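Probable transcriptional regulatory protein NarL (PDB 3EUL) probably regulates transcription of nitrate-metabolism genes when phosphorylated by its partner NarS, this chain being its signal receiver domain. Local coordinates at residues G76-R84 against Y105-A113; K58-Y69 against L88-S96. One frame throughout, in Å; residues are numbered along the deposited sequence.

Contact 1: residues G76-R84 against Y105-A113; sequences GAQVAAAVR and YQALQQGAA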
ATOM      1  N   GLY A  76      -7.856   4.736   0.012  1.00 21.10           N
ATOM      2  CA  GLY A  76      -7.157   3.467   0.273  1.00 20.79           C
ATOM      3  C   GLY A  76      -8.047   2.298   0.671  1.00 20.47           C
ATOM      4  O   GLY A  76      -7.784   1.158   0.283  1.00 21.82           O
ATOM      5  N   ALA A  77      -9.093   2.550   1.453  1.00 19.30           N
ATOM      6  CA  ALA A  77     -10.022   1.472   1.888  1.00 18.59           C
ATOM      7  C   ALA A  77     -10.951   1.021   0.785  1.00 17.84           C
ATOM      8  O   ALA A  77     -11.287  -0.168   0.733  1.00 17.38           O
ATOM      9  CB  ALA A  77     -10.837   1.897   3.132  1.00 17.78           C
ATOM     10  N   GLN A  78     -11.398   1.962  -0.060  1.00 17.09           N
ATOM     11  CA  GLN A  78     -12.165   1.631  -1.265  1.00 18.13           C
ATOM     12  C   GLN A  78     -11.345   0.749  -2.213  1.00 17.88           C
ATOM     13  O   GLN A  78     -11.859  -0.240  -2.747  1.00 18.26           O
ATOM     14  CB  GLN A  78     -12.651   2.880  -1.998  1.00 18.02           C
ATOM     15  CG  GLN A  78     -13.489   3.766  -1.138  1.00 19.11           C
ATOM     16  CD  GLN A  78     -14.037   4.947  -1.897  1.00 21.46           C
ATOM     17  OE1 GLN A  78     -13.308   5.876  -2.223  1.00 24.71           O
ATOM     18  NE2 GLN A  78     -15.334   4.915  -2.180  1.00 23.52           N
ATOM     19  N   VAL A  79     -10.082   1.075  -2.401  1.00 17.28           N
ATOM     20  CA  VAL A  79      -9.228   0.214  -3.209  1.00 18.09           C
ATOM     21  C   VAL A  79      -9.074  -1.145  -2.555  1.00 18.01           C
ATOM     22  O   VAL A  79      -9.190  -2.151  -3.255  1.00 17.66           O
ATOM     23  CB  VAL A  79      -7.813   0.811  -3.467  1.00 18.31           C
ATOM     24  CG1 VAL A  79      -6.929  -0.178  -4.294  1.00 17.26           C
ATOM     25  CG2 VAL A  79      -7.883   2.155  -4.152  1.00 17.04           C
ATOM     26  N   ALA A  80      -8.798  -1.186  -1.241  1.00 17.98           N
ATOM     27  CA  ALA A  80      -8.706  -2.478  -0.522  1.00 18.17           C
ATOM     28  C   ALA A  80      -9.970  -3.338  -0.696  1.00 18.33           C
ATOM     29  O   ALA A  80      -9.904  -4.558  -0.954  1.00 17.23           O
ATOM     30  CB  ALA A  80      -8.390  -2.283   0.941  1.00 18.21           C
ATOM     31  N   ALA A  81     -11.130  -2.697  -0.593  1.00 18.48           N
ATOM     32  CA  ALA A  81     -12.425  -3.376  -0.791  1.00 18.61           C
ATOM     33  C   ALA A  81     -12.586  -4.003  -2.176  1.00 18.83           C
ATOM     34  O   ALA A  81     -13.087  -5.144  -2.315  1.00 17.97           O
ATOM     35  CB  ALA A  81     -13.578  -2.352  -0.564  1.00 18.87           C
ATOM     36  N   ALA A  82     -12.219  -3.221  -3.194  1.00 17.66           N
ATOM     37  CA  ALA A  82     -12.303  -3.588  -4.583  1.00 18.73           C
ATOM     38  C   ALA A  82     -11.362  -4.757  -4.901  1.00 18.93           C
ATOM     39  O   ALA A  82     -11.760  -5.687  -5.586  1.00 19.45           O
ATOM     40  CB  ALA A  82     -11.960  -2.351  -5.484  1.00 18.15           C
ATOM     41  N   VAL A  83     -10.126  -4.696  -4.401  1.00 20.06           N
ATOM     42  CA  VAL A  83      -9.136  -5.773  -4.584  1.00 21.45           C
ATOM     43  C   VAL A  83      -9.629  -7.093  -3.998  1.00 22.34           C
ATOM     44  O   VAL A  83      -9.630  -8.127  -4.681  1.00 24.29           O
ATOM     45  CB  VAL A  83      -7.725  -5.366  -4.007  1.00 20.79           C
ATOM     46  CG1 VAL A  83      -6.719  -6.569  -4.040  1.00 21.09           C
ATOM     47  CG2 VAL A  83      -7.164  -4.177  -4.816  1.00 20.40           C
ATOM     48  N   ARG A  84     -10.128  -7.045  -2.778  1.00 23.68           N
ATOM     49  CA  ARG A  84     -10.760  -8.208  -2.150  1.00 25.14           C
ATOM     50  C   ARG A  84     -11.995  -8.661  -2.968  1.00 25.81           C
ATOM     51  O   ARG A  84     -12.113  -9.839  -3.297  1.00 25.21           O
ATOM     52  CB  ARG A  84     -11.101  -7.914  -0.664  1.00 25.14           C
ATOM     53  CG  ARG A  84     -11.787  -9.089   0.065  1.00 25.66           C
ATOM     54  CD  ARG A  84     -11.910  -8.807   1.542  1.00 27.19           C
ATOM     55  NE  ARG A  84     -12.965  -7.832   1.780  1.00 29.54           N
ATOM     56  CZ  ARG A  84     -13.344  -7.404   2.981  1.00 30.99           C
ATOM     57  NH1 ARG A  84     -14.343  -6.527   3.083  1.00 30.50           N
ATOM     58  NH2 ARG A  84     -12.729  -7.847   4.075  1.00 32.82           N
ATOM     59  N   TYR A 105     -10.272   0.731  12.051  1.00 16.32           N
ATOM     60  CA  TYR A 105     -11.165  -0.406  12.150  1.00 15.89           C
ATOM     61  C   TYR A 105     -11.983  -0.607  10.866  1.00 17.02           C
ATOM     62  O   TYR A 105     -12.159  -1.728  10.421  1.00 16.41           O
ATOM     63  CB  TYR A 105     -12.117  -0.221  13.344  1.00 15.63           C
ATOM     64  CG  TYR A 105     -12.976  -1.420  13.659  1.00 15.37           C
ATOM     65  CD1 TYR A 105     -12.507  -2.464  14.467  1.00 13.91           C
ATOM     66  CD2 TYR A 105     -14.268  -1.508  13.179  1.00 12.37           C
ATOM     67  CE1 TYR A 105     -13.290  -3.520  14.776  1.00 14.03           C
ATOM     68  CE2 TYR A 105     -15.075  -2.584  13.502  1.00 15.65           C
ATOM     69  CZ  TYR A 105     -14.575  -3.599  14.275  1.00 16.65           C
ATOM     70  OH  TYR A 105     -15.374  -4.692  14.588  1.00 18.31           O
ATOM     71  N   GLN A 106     -12.534   0.469  10.327  1.00 16.93           N
ATOM     72  CA  GLN A 106     -13.366   0.374   9.123  1.00 18.11           C
ATOM     73  C   GLN A 106     -12.551  -0.041   7.906  1.00 18.54           C
ATOM     74  O   GLN A 106     -13.036  -0.792   7.053  1.00 18.19           O
ATOM     75  CB  GLN A 106     -14.035   1.725   8.819  1.00 18.38           C
ATOM     76  CG  GLN A 106     -15.266   1.653   7.886  1.00 20.35           C
ATOM     77  CD  GLN A 106     -14.972   1.161   6.457  1.00 23.71           C
ATOM     78  OE1 GLN A 106     -14.096   1.671   5.747  1.00 28.48           O
ATOM     79  NE2 GLN A 106     -15.763   0.180   6.017  1.00 26.19           N
ATOM     80  N   ALA A 107     -11.320   0.449   7.820  1.00 17.73           N
ATOM     81  CA  ALA A 107     -10.420   0.062   6.736  1.00 18.65           C
ATOM     82  C   ALA A 107     -10.079  -1.416   6.770  1.00 19.76           C
ATOM     83  O   ALA A 107     -10.169  -2.090   5.733  1.00 19.66           O
ATOM     84  CB  ALA A 107      -9.126   0.924   6.794  1.00 18.35           C
ATOM     85  N   LEU A 108      -9.793  -1.935   7.971  1.00 19.64           N
ATOM     86  CA  LEU A 108      -9.511  -3.363   8.165  1.00 20.94           C
ATOM     87  C   LEU A 108     -10.744  -4.203   7.850  1.00 21.24           C
ATOM     88  O   LEU A 108     -10.652  -5.277   7.265  1.00 22.12           O
ATOM     89  CB  LEU A 108      -9.016  -3.625   9.604  1.00 20.95           C
ATOM     90  CG  LEU A 108      -7.684  -2.945   9.979  1.00 22.82           C
ATOM     91  CD1 LEU A 108      -7.414  -3.084  11.472  1.00 22.07           C
ATOM     92  CD2 LEU A 108      -6.532  -3.536   9.133  1.00 22.40           C
ATOM     93  N   GLN A 109     -11.903  -3.707   8.230  1.00 22.78           N
ATOM     94  CA  GLN A 109     -13.165  -4.315   7.841  1.00 24.09           C
ATOM     95  C   GLN A 109     -13.357  -4.339   6.325  1.00 24.41           C
ATOM     96  O   GLN A 109     -13.913  -5.323   5.839  1.00 23.64           O
ATOM     97  CB  GLN A 109     -14.364  -3.626   8.494  1.00 24.44           C
ATOM     98  CG  GLN A 109     -14.329  -3.611  10.047  1.00 27.16           C
ATOM     99  CD  GLN A 109     -14.591  -4.960  10.713  1.00 30.78           C
ATOM    100  OE1 GLN A 109     -13.690  -5.546  11.321  1.00 34.64           O
ATOM    101  NE2 GLN A 109     -15.841  -5.410  10.685  1.00 32.87           N
ATOM    102  N   GLN A 110     -12.898  -3.315   5.596  1.00 24.52           N
ATOM    103  CA  GLN A 110     -12.979  -3.275   4.094  1.00 26.05           C
ATOM    104  C   GLN A 110     -11.855  -4.136   3.409  1.00 26.18           C
ATOM    105  O   GLN A 110     -11.764  -4.224   2.180  1.00 27.04           O
ATOM    106  CB  GLN A 110     -12.954  -1.831   3.525  1.00 26.18           C
ATOM    107  CG  GLN A 110     -14.174  -0.870   3.759  1.00 29.08           C
ATOM    108  CD  GLN A 110     -14.471   0.190   2.594  1.00 30.99           C
ATOM    109  OE1 GLN A 110     -14.406   1.432   2.768  1.00 30.33           O
ATOM    110  NE2 GLN A 110     -14.850  -0.332   1.416  1.00 38.76           N
ATOM    111  N   GLY A 111     -11.003  -4.783   4.195  1.00 25.95           N
ATOM    112  CA  GLY A 111     -10.066  -5.752   3.670  1.00 24.62           C
ATOM    113  C   GLY A 111      -8.626  -5.301   3.607  1.00 24.17           C
ATOM    114  O   GLY A 111      -7.827  -5.968   2.995  1.00 24.13           O
ATOM    115  N   ALA A 112      -8.291  -4.168   4.235  1.00 23.30           N
ATOM    116  CA  ALA A 112      -6.894  -3.730   4.331  1.00 22.93           C
ATOM    117  C   ALA A 112      -6.118  -4.723   5.156  1.00 23.38           C
ATOM    118  O   ALA A 112      -6.595  -5.160   6.209  1.00 23.62           O
ATOM    119  CB  ALA A 112      -6.772  -2.329   4.953  1.00 21.59           C
ATOM    120  N   ALA A 113      -4.930  -5.088   4.678  1.00 22.87           N
ATOM    121  CA  ALA A 113      -4.074  -6.050   5.369  1.00 23.44           C
ATOM    122  C   ALA A 113      -3.384  -5.443   6.598  1.00 23.93           C
ATOM    123  O   ALA A 113      -2.901  -6.151   7.466  1.00 25.51           O
ATOM    124  CB  ALA A 113      -3.034  -6.593   4.411  1.00 23.74           C
TER
HETATM  125  O   HOH W   1      -7.774  -6.168  -0.359  1.00 32.61           O
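The guanidinium of Arg-84 has Gln-110 C and Gly-111 N over one face, each 3.4 Å above its plane. Gln-109 O sits at its edge, 20° out of the guanidinium plane. NH1 of Arg-84 bonds this oxygen at 3.0 Å, on a lone pair in the carbonyl plane, while NH2 adds a weaker bond to the same atom. A bend at chi3 of Arg-84 (75°) turns the otherwise extended chain over the C-terminal end of helix 105-109. Gly-111 ends that helix in a Schellman motif, at backbone angles that by themselves call for glycine. With no CB there, Arg-84 can lie flat over this turn, its NH2 3.4 Å from Gly-111 CA. Ala-81 CA makes a CA-H...O contact with Gln-110 O at 3.2 Å. Gln-110 CB lies beside Ala-77 O and 4.2 Å from Ala-81 CB. Ala-77 CB packs on Ala-107 CB, and Ala-80 CB reaches the Ala-112 backbone. The axes of segments 76-84 and 105-109 come within 9.1 Å and run at 20° to each other. This is alanine-rich packing of neighbouring helices on one face of the parallel sheet in a CheY-like receiver fold.

Contact 2: residues K58-Y69 against L88-S96; sequences KAHLPDVALLDY and LPTRVLLIS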
ATOM      1  N   LYS A  58      -4.535  -4.313 -10.781  1.00 17.00           N
ATOM      2  CA  LYS A  58      -5.102  -5.288 -11.727  1.00 18.47           C
ATOM      3  C   LYS A  58      -4.069  -5.759 -12.749  1.00 18.29           C
ATOM      4  O   LYS A  58      -4.040  -6.929 -13.087  1.00 18.17           O
ATOM      5  CB  LYS A  58      -6.345  -4.743 -12.442  1.00 19.43           C
ATOM      6  CG  LYS A  58      -7.544  -4.488 -11.498  1.00 21.88           C
ATOM      7  CD  LYS A  58      -8.805  -4.077 -12.225  1.00 23.24           C
ATOM      8  CE  LYS A  58      -8.584  -2.814 -13.028  1.00 28.11           C
ATOM      9  NZ  LYS A  58      -9.822  -2.395 -13.770  1.00 29.66           N
ATOM     10  N   ALA A  59      -3.224  -4.852 -13.227  1.00 18.06           N
ATOM     11  CA  ALA A  59      -2.244  -5.178 -14.266  1.00 17.84           C
ATOM     12  C   ALA A  59      -1.025  -5.934 -13.737  1.00 17.47           C
ATOM     13  O   ALA A  59      -0.590  -6.915 -14.341  1.00 18.38           O
ATOM     14  CB  ALA A  59      -1.792  -3.913 -14.989  1.00 17.39           C
ATOM     15  N   HIS A  60      -0.461  -5.470 -12.633  1.00 17.06           N
ATOM     16  CA  HIS A  60       0.803  -6.004 -12.144  1.00 17.41           C
ATOM     17  C   HIS A  60       0.638  -7.139 -11.156  1.00 17.78           C
ATOM     18  O   HIS A  60       1.563  -7.904 -10.962  1.00 16.06           O
ATOM     19  CB  HIS A  60       1.631  -4.901 -11.516  1.00 17.92           C
ATOM     20  CG  HIS A  60       2.114  -3.901 -12.498  1.00 17.10           C
ATOM     21  ND1 HIS A  60       3.227  -4.116 -13.289  1.00 19.06           N
ATOM     22  CD2 HIS A  60       1.650  -2.672 -12.816  1.00 19.76           C
ATOM     23  CE1 HIS A  60       3.398  -3.069 -14.077  1.00 19.56           C
ATOM     24  NE2 HIS A  60       2.467  -2.174 -13.798  1.00 18.89           N
ATOM     25  N   LEU A  61      -0.556  -7.272 -10.566  1.00 18.01           N
ATOM     26  CA  LEU A  61      -0.848  -8.325  -9.575  1.00 19.29           C
ATOM     27  C   LEU A  61       0.312  -8.379  -8.578  1.00 18.93           C
ATOM     28  O   LEU A  61       0.926  -9.416  -8.367  1.00 18.40           O
ATOM     29  CB  LEU A  61      -1.065  -9.699 -10.225  1.00 19.85           C
ATOM     30  CG  LEU A  61      -2.437 -10.214 -10.686  1.00 24.36           C
ATOM     31  CD1 LEU A  61      -3.446  -9.136 -10.984  1.00 26.88           C
ATOM     32  CD2 LEU A  61      -2.251 -11.144 -11.843  1.00 25.11           C
ATOM     33  N   PRO A  62       0.568  -7.259  -7.922  1.00 18.85           N
ATOM     34  CA  PRO A  62       1.681  -7.177  -7.017  1.00 18.38           C
ATOM     35  C   PRO A  62       1.405  -7.999  -5.766  1.00 17.58           C
ATOM     36  O   PRO A  62       0.256  -8.190  -5.429  1.00 16.62           O
ATOM     37  CB  PRO A  62       1.706  -5.698  -6.669  1.00 17.88           C
ATOM     38  CG  PRO A  62       0.321  -5.250  -6.809  1.00 19.65           C
ATOM     39  CD  PRO A  62      -0.186  -5.988  -7.976  1.00 18.82           C
ATOM     40  N   ASP A  63       2.451  -8.406  -5.062  1.00 17.41           N
ATOM     41  CA  ASP A  63       2.314  -9.103  -3.778  1.00 18.18           C
ATOM     42  C   ASP A  63       1.655  -8.171  -2.734  1.00 18.63           C
ATOM     43  O   ASP A  63       0.765  -8.574  -1.987  1.00 19.04           O
ATOM     44  CB  ASP A  63       3.696  -9.553  -3.295  1.00 18.47           C
ATOM     45  CG  ASP A  63       4.368 -10.495  -4.283  1.00 21.09           C
ATOM     46  OD1 ASP A  63       3.700 -11.484  -4.679  1.00 25.28           O
ATOM     47  OD2 ASP A  63       5.485 -10.221  -4.739  1.00 19.84           O
ATOM     48  N   VAL A  64       2.102  -6.916  -2.726  1.00 18.31           N
ATOM     49  CA  VAL A  64       1.637  -5.884  -1.797  1.00 18.65           C
ATOM     50  C   VAL A  64       1.394  -4.566  -2.539  1.00 19.01           C
ATOM     51  O   VAL A  64       2.144  -4.200  -3.465  1.00 17.38           O
ATOM     52  CB  VAL A  64       2.697  -5.612  -0.732  1.00 19.06           C
ATOM     53  CG1 VAL A  64       2.224  -4.541   0.285  1.00 18.04           C
ATOM     54  CG2 VAL A  64       3.025  -6.861  -0.015  1.00 19.39           C
ATOM     55  N   ALA A  65       0.327  -3.879  -2.160  1.00 18.64           N
ATOM     56  CA  ALA A  65       0.116  -2.514  -2.567  1.00 19.68           C
ATOM     57  C   ALA A  65       0.254  -1.671  -1.298  1.00 19.75           C
ATOM     58  O   ALA A  65      -0.438  -1.939  -0.309  1.00 21.66           O
ATOM     59  CB  ALA A  65      -1.237  -2.341  -3.204  1.00 18.54           C
ATOM     60  N   LEU A  66       1.191  -0.723  -1.272  1.00 19.18           N
ATOM     61  CA  LEU A  66       1.281   0.195  -0.145  1.00 18.70           C
ATOM     62  C   LEU A  66       0.706   1.546  -0.505  1.00 18.49           C
ATOM     63  O   LEU A  66       1.328   2.305  -1.287  1.00 16.65           O
ATOM     64  CB  LEU A  66       2.746   0.340   0.260  1.00 18.79           C
ATOM     65  CG  LEU A  66       3.077   1.326   1.363  1.00 19.01           C
ATOM     66  CD1 LEU A  66       2.343   0.996   2.659  1.00 17.32           C
ATOM     67  CD2 LEU A  66       4.638   1.276   1.544  1.00 20.99           C
ATOM     68  N   LEU A  67      -0.480   1.864   0.049  1.00 18.78           N
ATOM     69  CA  LEU A  67      -1.281   2.988  -0.423  1.00 18.77           C
ATOM     70  C   LEU A  67      -1.656   3.990   0.669  1.00 19.12           C
ATOM     71  O   LEU A  67      -2.044   3.612   1.777  1.00 18.03           O
ATOM     72  CB  LEU A  67      -2.587   2.471  -0.987  1.00 18.66           C
ATOM     73  CG  LEU A  67      -2.528   1.423  -2.085  1.00 19.89           C
ATOM     74  CD1 LEU A  67      -3.943   1.056  -2.514  1.00 16.44           C
ATOM     75  CD2 LEU A  67      -1.705   1.958  -3.233  1.00 15.42           C
ATOM     76  N   ASP A  68      -1.526   5.274   0.364  1.00 18.78           N
ATOM     77  CA  ASP A  68      -1.998   6.294   1.295  1.00 19.92           C
ATOM     78  C   ASP A  68      -3.481   6.085   1.536  1.00 19.33           C
ATOM     79  O   ASP A  68      -4.227   5.806   0.607  1.00 19.46           O
ATOM     80  CB  ASP A  68      -1.690   7.678   0.715  1.00 19.13           C
ATOM     81  CG  ASP A  68      -2.143   8.827   1.589  1.00 21.94           C
ATOM     82  OD1 ASP A  68      -2.076   8.774   2.824  1.00 26.09           O
ATOM     83  OD2 ASP A  68      -2.550   9.833   0.987  1.00 30.83           O
ATOM     84  N   TYR A  69      -3.930   6.226   2.775  1.00 19.63           N
ATOM     85  CA  TYR A  69      -5.354   6.111   3.059  1.00 20.76           C
ATOM     86  C   TYR A  69      -6.157   7.160   2.252  1.00 20.68           C
ATOM     87  O   TYR A  69      -7.178   6.839   1.684  1.00 19.40           O
ATOM     88  CB  TYR A  69      -5.619   6.213   4.566  1.00 20.33           C
ATOM     89  CG  TYR A  69      -7.065   6.191   4.891  1.00 20.66           C
ATOM     90  CD1 TYR A  69      -7.827   5.074   4.658  1.00 20.37           C
ATOM     91  CD2 TYR A  69      -7.694   7.312   5.415  1.00 20.32           C
ATOM     92  CE1 TYR A  69      -9.179   5.063   4.943  1.00 22.10           C
ATOM     93  CE2 TYR A  69      -9.035   7.311   5.698  1.00 20.50           C
ATOM     94  CZ  TYR A  69      -9.776   6.208   5.450  1.00 20.06           C
ATOM     95  OH  TYR A  69     -11.112   6.194   5.789  1.00 21.14           O
ATOM     96  N   LEU A  88      -8.289 -10.540  -6.095  1.00 26.89           N
ATOM     97  CA  LEU A  88      -6.890 -10.440  -6.514  1.00 26.48           C
ATOM     98  C   LEU A  88      -5.945 -10.926  -5.391  1.00 25.21           C
ATOM     99  O   LEU A  88      -6.270 -10.812  -4.225  1.00 25.11           O
ATOM    100  CB  LEU A  88      -6.564  -9.011  -6.916  1.00 26.27           C
ATOM    101  CG  LEU A  88      -7.370  -8.358  -8.044  1.00 28.26           C
ATOM    102  CD1 LEU A  88      -6.866  -6.935  -8.256  1.00 30.34           C
ATOM    103  CD2 LEU A  88      -7.314  -9.138  -9.368  1.00 28.26           C
ATOM    104  N   PRO A  89      -4.785 -11.478  -5.744  1.00 24.41           N
ATOM    105  CA  PRO A  89      -3.894 -11.982  -4.707  1.00 25.00           C
ATOM    106  C   PRO A  89      -3.210 -10.893  -3.858  1.00 24.76           C
ATOM    107  O   PRO A  89      -2.618 -11.183  -2.803  1.00 26.87           O
ATOM    108  CB  PRO A  89      -2.852 -12.787  -5.505  1.00 25.62           C
ATOM    109  CG  PRO A  89      -2.875 -12.197  -6.875  1.00 24.77           C
ATOM    110  CD  PRO A  89      -4.261 -11.723  -7.103  1.00 25.06           C
ATOM    111  N   THR A  90      -3.343  -9.647  -4.272  1.00 23.60           N
ATOM    112  CA  THR A  90      -2.623  -8.551  -3.650  1.00 22.29           C
ATOM    113  C   THR A  90      -3.081  -8.214  -2.240  1.00 21.65           C
ATOM    114  O   THR A  90      -4.261  -8.048  -2.014  1.00 21.00           O
ATOM    115  CB  THR A  90      -2.793  -7.304  -4.520  1.00 22.91           C
ATOM    116  OG1 THR A  90      -2.284  -7.612  -5.829  1.00 20.06           O
ATOM    117  CG2 THR A  90      -1.993  -6.140  -3.918  1.00 20.31           C
ATOM    118  N   ARG A  91      -2.137  -8.024  -1.320  1.00 22.15           N
ATOM    119  CA  ARG A  91      -2.456  -7.514   0.023  1.00 23.58           C
ATOM    120  C   ARG A  91      -2.299  -6.027   0.030  1.00 22.50           C
ATOM    121  O   ARG A  91      -1.278  -5.519  -0.419  1.00 24.20           O
ATOM    122  CB  ARG A  91      -1.554  -8.149   1.051  1.00 23.34           C
ATOM    123  CG  ARG A  91      -1.930  -9.595   1.229  1.00 26.34           C
ATOM    124  CD  ARG A  91      -1.037 -10.358   2.142  1.00 29.94           C
ATOM    125  NE  ARG A  91      -0.990  -9.937   3.551  1.00 36.05           N
ATOM    126  CZ  ARG A  91      -1.982  -9.935   4.450  1.00 38.15           C
ATOM    127  NH1 ARG A  91      -3.239 -10.228   4.138  1.00 39.76           N
ATOM    128  NH2 ARG A  91      -1.708  -9.565   5.704  1.00 39.40           N
ATOM    129  N   VAL A  92      -3.315  -5.317   0.494  1.00 22.44           N
ATOM    130  CA  VAL A  92      -3.285  -3.852   0.484  1.00 21.78           C
ATOM    131  C   VAL A  92      -2.961  -3.314   1.893  1.00 21.97           C
ATOM    132  O   VAL A  92      -3.773  -3.427   2.831  1.00 22.39           O
ATOM    133  CB  VAL A  92      -4.593  -3.263  -0.034  1.00 22.09           C
ATOM    134  CG1 VAL A  92      -4.569  -1.729   0.083  1.00 21.67           C
ATOM    135  CG2 VAL A  92      -4.829  -3.714  -1.507  1.00 19.12           C
ATOM    136  N   LEU A  93      -1.777  -2.728   2.013  1.00 21.07           N
ATOM    137  CA  LEU A  93      -1.287  -2.138   3.258  1.00 21.22           C
ATOM    138  C   LEU A  93      -1.531  -0.646   3.171  1.00 20.73           C
ATOM    139  O   LEU A  93      -1.126  -0.004   2.211  1.00 20.22           O
ATOM    140  CB  LEU A  93       0.205  -2.487   3.399  1.00 21.63           C
ATOM    141  CG  LEU A  93       0.938  -2.415   4.712  1.00 23.04           C
ATOM    142  CD1 LEU A  93       0.295  -3.238   5.840  1.00 23.14           C
ATOM    143  CD2 LEU A  93       2.379  -2.867   4.471  1.00 21.88           C
ATOM    144  N   LEU A  94      -2.257  -0.073   4.127  1.00 20.58           N
ATOM    145  CA  LEU A  94      -2.509   1.375   4.085  1.00 20.77           C
ATOM    146  C   LEU A  94      -1.531   2.107   5.008  1.00 21.49           C
ATOM    147  O   LEU A  94      -1.042   1.568   6.011  1.00 23.05           O
ATOM    148  CB  LEU A  94      -3.964   1.734   4.450  1.00 19.67           C
ATOM    149  CG  LEU A  94      -5.081   1.149   3.588  1.00 20.75           C
ATOM    150  CD1 LEU A  94      -6.506   1.520   4.115  1.00 18.18           C
ATOM    151  CD2 LEU A  94      -4.905   1.479   2.071  1.00 18.49           C
ATOM    152  N   ILE A  95      -1.253   3.345   4.648  1.00 22.10           N
ATOM    153  CA  ILE A  95      -0.430   4.221   5.452  1.00 22.39           C
ATOM    154  C   ILE A  95      -1.121   5.574   5.525  1.00 23.17           C
ATOM    155  O   ILE A  95      -1.718   6.034   4.556  1.00 21.71           O
ATOM    156  CB  ILE A  95       1.006   4.285   4.876  1.00 21.71           C
ATOM    157  CG1 ILE A  95       1.963   4.995   5.837  1.00 23.80           C
ATOM    158  CG2 ILE A  95       1.009   4.909   3.423  1.00 22.13           C
ATOM    159  CD1 ILE A  95       3.434   4.655   5.582  1.00 19.01           C
ATOM    160  N   SER A  96      -1.040   6.233   6.680  1.00 23.76           N
ATOM    161  CA  SER A  96      -1.685   7.517   6.815  1.00 25.23           C
ATOM    162  C   SER A  96      -1.089   8.365   7.921  1.00 26.20           C
ATOM    163  O   SER A  96      -0.477   7.858   8.862  1.00 25.14           O
ATOM    164  CB  SER A  96      -3.177   7.307   7.109  1.00 26.05           C
ATOM    165  OG  SER A  96      -3.870   8.526   6.944  1.00 29.14           O
TER
HETATM  166  O   HOH W   2       0.369 -11.252  -1.705  1.00 36.39           O
HETATM  167  O   HOH W   3      -3.938   9.434   4.365  1.00 41.12           O
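Thr-90 has OG1 beside its backbone N (chi1 -58°), which directs the hydroxyl at Pro-62 O. It donates there at 2.6 Å, in the carbonyl plane. The same torsion sets CG2 on the other branch, 3.9 Å from Ala-65 CB. In Leu-66, CG lies anti to the backbone N (chi1 176°), and CD1 reaches over to Leu-93 CB and Ile-95 CB. The strand backbones pair in a parallel ladder. It starts with Arg-91 N to Asp-63 O, nearly straight at 177°, and ends with Tyr-69 N to Ile-95 O at 2.8 Å. The strands are neighbours in the central sheet, joined through helix 76-85 in a beta-alpha-beta crossover. Val-64, Leu-66 and Asp-68 share one face with Arg-91, Leu-93 and Ile-95. Ala-65 and Leu-67 share the other with Val-92 and Leu-94. There Leu-67 CD1 meets Val-92 CG1 at 3.9 Å. Tyr-69, just after strand 64-68, meets Leu-94 with its ring edge: Tyr-69 CD1 is 3.8 Å from Leu-94 CD1. Asp-68 is the probable phosphorylation site, unmodified here. A water donates to its OD1 at 2.5 Å; Lys-118 NZ forms a long, weak ion pair with the same oxygen. The water also bonds Ser-96 OG, as does His-98 N.

Contact 2 is buried in the core, its centre about 4 Å from the centre of the chain; the centre of contact 1 is about 11 Å from it, and that contact is only partly buried. Helix 76-85 follows strand 64-68 and leads to strand 91-96, so the crossover connecting the strands of contact 2 supplies one partner of contact 1. Backbone atoms tie the two directly: Gly-76 N lies 2.8 Å from Tyr-69 O, and Ala-113 N lies 2.7 Å from Val-92 O, both probable hydrogen bonds. Contact 2 rests on regular strand bonding and aliphatic side chains, with polar groups at its ends. In contact 1 buried alanines and the exposed Arg-84 join helix 76-85 to the end of helix 101-109.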